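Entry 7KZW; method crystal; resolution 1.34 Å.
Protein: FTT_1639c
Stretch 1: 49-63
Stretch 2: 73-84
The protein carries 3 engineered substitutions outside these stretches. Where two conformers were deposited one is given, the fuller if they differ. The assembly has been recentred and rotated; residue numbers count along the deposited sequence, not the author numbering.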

# COMPACT_ATOMS: atom_id res chain seq x y z
N LEU A 49 10.16 -0.58 -7.02
CA LEU A 49 10.96 -1.62 -6.40
C LEU A 49 10.79 -1.37 -4.91
O LEU A 49 11.17 -0.31 -4.39
CB LEU A 49 12.40 -1.52 -6.87
CG LEU A 49 12.49 -1.60 -8.39
CD1 LEU A 49 13.98 -1.37 -8.76
CD2 LEU A 49 12.03 -2.99 -8.96
N VAL A 50 10.12 -2.29 -4.22
CA VAL A 50 9.58 -2.03 -2.90
C VAL A 50 10.22 -2.95 -1.89
O VAL A 50 10.32 -4.15 -2.10
CB VAL A 50 8.05 -2.19 -2.87
CG1 VAL A 50 7.54 -1.73 -1.46
CG2 VAL A 50 7.40 -1.40 -4.00
N ASN A 51 10.64 -2.38 -0.76
CA ASN A 51 11.04 -3.16 0.38
C ASN A 51 10.06 -2.86 1.51
O ASN A 51 9.83 -1.69 1.84
CB ASN A 51 12.40 -2.67 0.89
CG ASN A 51 13.54 -3.26 0.14
OD1 ASN A 51 14.13 -2.61 -0.75
ND2 ASN A 51 13.88 -4.49 0.53
N ILE A 52 9.46 -3.88 2.10
CA ILE A 52 8.66 -3.66 3.28
C ILE A 52 9.22 -4.46 4.45
O ILE A 52 9.94 -5.44 4.28
CB ILE A 52 7.20 -4.01 3.08
CG1 ILE A 52 7.04 -5.52 3.06
CG2 ILE A 52 6.71 -3.37 1.80
CD1 ILE A 52 5.60 -5.93 3.28
N TYR A 53 8.96 -3.91 5.65
CA TYR A 53 9.47 -4.48 6.89
C TYR A 53 8.26 -4.58 7.79
O TYR A 53 7.48 -3.62 7.87
CB TYR A 53 10.54 -3.54 7.50
CG TYR A 53 11.64 -3.22 6.54
CD1 TYR A 53 11.49 -2.15 5.61
CD2 TYR A 53 12.77 -4.01 6.47
CE1 TYR A 53 12.47 -1.87 4.67
CE2 TYR A 53 13.74 -3.74 5.50
CZ TYR A 53 13.56 -2.66 4.62
OH TYR A 53 14.58 -2.42 3.70
N VAL A 54 8.07 -5.73 8.44
CA VAL A 54 6.87 -5.96 9.24
C VAL A 54 7.28 -6.46 10.61
O VAL A 54 8.15 -7.36 10.71
CB VAL A 54 5.93 -6.96 8.55
CG1 VAL A 54 4.72 -7.34 9.40
CG2 VAL A 54 5.45 -6.47 7.14
N GLY A 55 6.71 -5.87 11.65
CA GLY A 55 6.90 -6.35 13.02
C GLY A 55 5.67 -7.13 13.44
O GLY A 55 5.37 -8.19 12.87
N ASP A 56 4.95 -6.64 14.43
CA ASP A 56 3.68 -7.26 14.79
C ASP A 56 2.82 -7.36 13.54
O ASP A 56 2.66 -6.38 12.83
CB ASP A 56 2.92 -6.41 15.80
CG ASP A 56 3.60 -6.35 17.18
OD1 ASP A 56 4.40 -7.23 17.54
OD2 ASP A 56 3.29 -5.41 18.00
N ASN A 57 2.18 -8.52 13.33
CA ASN A 57 1.17 -8.66 12.28
C ASN A 57 0.21 -9.77 12.71
O ASN A 57 0.56 -10.95 12.64
CB ASN A 57 1.75 -8.97 10.90
CG ASN A 57 0.64 -9.12 9.87
OD1 ASN A 57 -0.53 -8.92 10.20
ND2 ASN A 57 0.98 -9.42 8.64
N GLN A 58 -0.98 -9.40 13.17
CA GLN A 58 -2.09 -10.34 13.30
C GLN A 58 -3.14 -9.93 12.27
O GLN A 58 -3.68 -8.82 12.35
CB GLN A 58 -2.68 -10.35 14.70
CG GLN A 58 -3.83 -11.31 14.85
CD GLN A 58 -4.28 -11.36 16.29
OE1 GLN A 58 -3.69 -10.71 17.16
NE2 GLN A 58 -5.38 -12.08 16.54
N GLY A 59 -3.41 -10.80 11.32
CA GLY A 59 -4.55 -10.62 10.44
C GLY A 59 -4.43 -9.59 9.34
O GLY A 59 -5.47 -9.21 8.76
N CYS A 60 -3.22 -9.17 8.97
CA CYS A 60 -3.11 -8.11 7.96
C CYS A 60 -2.24 -8.55 6.79
O CYS A 60 -1.39 -9.44 6.89
CB CYS A 60 -2.45 -6.87 8.57
SG CYS A 60 -3.37 -6.26 10.03
N LYS A 61 -2.46 -7.89 5.66
CA LYS A 61 -1.69 -8.21 4.45
C LYS A 61 -1.67 -6.99 3.53
O LYS A 61 -2.61 -6.19 3.51
CB LYS A 61 -2.28 -9.40 3.70
CG LYS A 61 -3.70 -9.16 3.21
CD LYS A 61 -4.26 -10.46 2.54
CE LYS A 61 -5.69 -10.28 2.03
NZ LYS A 61 -6.16 -11.58 1.43
N PHE A 62 -0.60 -6.86 2.74
CA PHE A 62 -0.56 -5.87 1.68
C PHE A 62 -0.88 -6.55 0.36
O PHE A 62 -0.39 -7.65 0.08
CB PHE A 62 0.88 -5.34 1.51
CG PHE A 62 1.34 -4.39 2.62
CD1 PHE A 62 1.12 -3.01 2.54
CD2 PHE A 62 1.99 -4.91 3.74
CE1 PHE A 62 1.60 -2.16 3.55
CE2 PHE A 62 2.48 -4.05 4.76
CZ PHE A 62 2.24 -2.72 4.68
N ILE A 63 -1.69 -5.89 -0.44
CA ILE A 63 -2.05 -6.29 -1.80
C ILE A 63 -1.41 -5.30 -2.76
O ILE A 63 -1.42 -4.08 -2.49
CB ILE A 63 -3.58 -6.24 -2.00
CG1 ILE A 63 -4.29 -6.94 -0.84
CG2 ILE A 63 -3.97 -6.84 -3.36
CD1 ILE A 63 -3.97 -8.36 -0.83
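Stretch 2 73-84: GEITQTGSFTAY

A strand that turns a corner can be followed by a partner that turns with it, and FTT_1639c offers a compact example. Stretch 1 enters in the middle of a strand, turns a corner at Gly55 and Asp56, and is extended again on the far side. Stretch 2 answers in reverse order: the strand around Gly79 to Thr82 lies antiparallel to the first arm and its strand 73-75 antiparallel to the last, with the non-strand residues Thr76 to Thr78 spanning the corner. The crossing angles, 148° and 145°, are nearly equal, and the axes approach to 4.8 and 4.7 Å.

Along the first arm, Leu49 is paired with Thr82 without backbone hydrogen bonds, its CD2 4.0 Å from Thr82 OG1. Val50 then forms the two-way hydrogen-bonded pair typical of antiparallel sheets: Val50 N donates to Phe81 O at 2.8 Å, and Phe81 N returns a bond to Val50 O at 2.9 Å. That same carbonyl receives a CA-H...O contact from Ser80, CA to O 3.1 Å. On the face shared by Val50 and Phe81, Val50 CB sits over the phenyl ring, 3.9 Å from its centroid. The Phe81 side chain takes chi1 p, and its end comes nearer to stretch 1 than its CA-to-CB direction alone suggests.

Asn51 falls on the other face with Ser80, ND2 lying 3.6 Å from Ser80 CB. Ile52 repeats the hydrogen-bonded pattern with Gly79, Ile52 N to Gly79 O at 2.9 Å and Gly79 N to Ile52 O at 3.0 Å. Gly79 has no side chain, and a CB there would be crowded by Ile75 CD1. The Ile52 side chain packs against both arms: its CG2 meets the edge of the Phe81 ring, 3.6 Å from CE1, while its CD1 packs 3.7 Å from Ile75 CG2, joining the two arms of stretch 2.

Near the corner, side chains and water take over from regular pairing. Tyr53 CD2 lies 3.9 Å from Thr78 CG2, and Val54 N donates to Thr78 OG1 at 2.9 Å. A water links Val54 O to Thr78 N. Gly55 and Asp56 make no contact with stretch 2. Asn57 ND2 donates to Thr76 O at 3.0 Å and also to Cys60 O at 2.9 Å, so one amide ties the turn around Gly59, where phi is positive, to the loop of stretch 2.

Beyond Cys60 the ladder resumes. Lys61 forms a salt bridge with Glu74, Lys61 NZ to Glu74 OE2 3.4 Å, long enough that the hydrogen bond is weak; a water also bridges these two atoms. Phe62 and Ile75 restore the two-way pair, with Phe62 N to Ile75 O and Ile75 N to Phe62 O both 2.9 Å, and Phe62 CB rests 3.7 Å from Ile75 CG2. Finally Ile63 pairs with Glu74 on the opposite face, its CD1 3.4 Å from Glu74 OE2, and Ile63 CA makes a CA-H...O contact to Gly73 O at 3.4 Å.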

# COMPACT_ATOMS: atom_id res chain seq x y z
N GLY A 73 -0.47 -9.45 -6.22
CA GLY A 73 0.41 -10.09 -5.29
C GLY A 73 0.02 -9.75 -3.86
O GLY A 73 -0.69 -8.77 -3.63
N GLU A 74 0.47 -10.55 -2.90
CA GLU A 74 0.20 -10.28 -1.49
C GLU A 74 1.44 -10.53 -0.67
O GLU A 74 2.28 -11.38 -1.01
CB GLU A 74 -0.95 -11.16 -0.96
CG GLU A 74 -2.21 -11.15 -1.83
CD GLU A 74 -3.42 -11.82 -1.13
OE1 GLU A 74 -3.20 -12.55 -0.15
OE2 GLU A 74 -4.58 -11.61 -1.60
N ILE A 75 1.60 -9.75 0.39
CA ILE A 75 2.76 -9.97 1.26
C ILE A 75 2.35 -9.65 2.69
O ILE A 75 1.57 -8.72 2.94
CB ILE A 75 3.98 -9.17 0.79
CG1 ILE A 75 5.22 -9.47 1.67
CG2 ILE A 75 3.68 -7.68 0.70
CD1 ILE A 75 6.51 -8.93 0.96
N THR A 76 2.86 -10.44 3.63
CA THR A 76 2.48 -10.33 5.03
C THR A 76 3.67 -10.18 5.96
O THR A 76 3.48 -10.12 7.17
CB THR A 76 1.68 -11.55 5.49
OG1 THR A 76 2.52 -12.71 5.39
CG2 THR A 76 0.45 -11.70 4.63
N GLN A 77 4.88 -10.15 5.41
CA GLN A 77 6.09 -10.20 6.25
C GLN A 77 7.15 -9.42 5.51
O GLN A 77 6.98 -9.05 4.35
CB GLN A 77 6.54 -11.65 6.44
CG GLN A 77 6.84 -12.31 5.09
CD GLN A 77 7.24 -13.80 5.20
OE1 GLN A 77 6.70 -14.55 6.02
NE2 GLN A 77 8.19 -14.22 4.37
N THR A 78 8.26 -9.11 6.19
CA THR A 78 9.33 -8.36 5.57
C THR A 78 9.76 -9.03 4.29
O THR A 78 9.94 -10.25 4.23
CB THR A 78 10.52 -8.38 6.57
OG1 THR A 78 10.08 -7.72 7.79
CG2 THR A 78 11.76 -7.70 6.03
N GLY A 79 9.97 -8.22 3.26
CA GLY A 79 10.42 -8.77 1.99
C GLY A 79 10.44 -7.68 0.95
O GLY A 79 10.05 -6.55 1.19
N SER A 80 10.85 -8.06 -0.23
CA SER A 80 10.96 -7.10 -1.32
C SER A 80 10.17 -7.62 -2.52
O SER A 80 9.99 -8.83 -2.72
CB SER A 80 12.43 -6.86 -1.75
OG SER A 80 13.00 -8.01 -2.37
N PHE A 81 9.70 -6.68 -3.31
CA PHE A 81 8.88 -7.07 -4.46
C PHE A 81 8.83 -5.94 -5.48
O PHE A 81 9.17 -4.79 -5.18
CB PHE A 81 7.44 -7.48 -4.06
CG PHE A 81 6.69 -6.43 -3.23
CD1 PHE A 81 6.87 -6.35 -1.85
CD2 PHE A 81 5.82 -5.53 -3.83
CE1 PHE A 81 6.19 -5.41 -1.11
CE2 PHE A 81 5.16 -4.58 -3.08
CZ PHE A 81 5.32 -4.52 -1.74
N THR A 82 8.32 -6.27 -6.66
CA THR A 82 8.07 -5.28 -7.72
C THR A 82 6.59 -5.01 -7.82
O THR A 82 5.80 -5.95 -7.83
CB THR A 82 8.54 -5.83 -9.04
OG1 THR A 82 9.87 -6.31 -8.91
CG2 THR A 82 8.47 -4.71 -10.16
N ALA A 83 6.21 -3.75 -7.87
CA ALA A 83 4.80 -3.34 -7.92
C ALA A 83 4.58 -2.25 -8.95
O ALA A 83 5.51 -1.52 -9.32
CB ALA A 83 4.39 -2.76 -6.56
N TYR A 84 3.36 -2.18 -9.46
CA TYR A 84 2.97 -1.21 -10.46
C TYR A 84 1.73 -0.49 -9.99
O TYR A 84 0.92 -1.04 -9.26
CB TYR A 84 2.64 -1.94 -11.77
CG TYR A 84 3.87 -2.63 -12.34
CD1 TYR A 84 4.21 -3.91 -11.97
CD2 TYR A 84 4.69 -1.94 -13.21
CE1 TYR A 84 5.36 -4.53 -12.48
CE2 TYR A 84 5.87 -2.53 -13.69
CZ TYR A 84 6.14 -3.83 -13.35
OH TYR A 84 7.29 -4.45 -13.84
O HOH W 1 8.06 -9.79 9.09
O HOH W 2 -6.96 -11.25 -1.28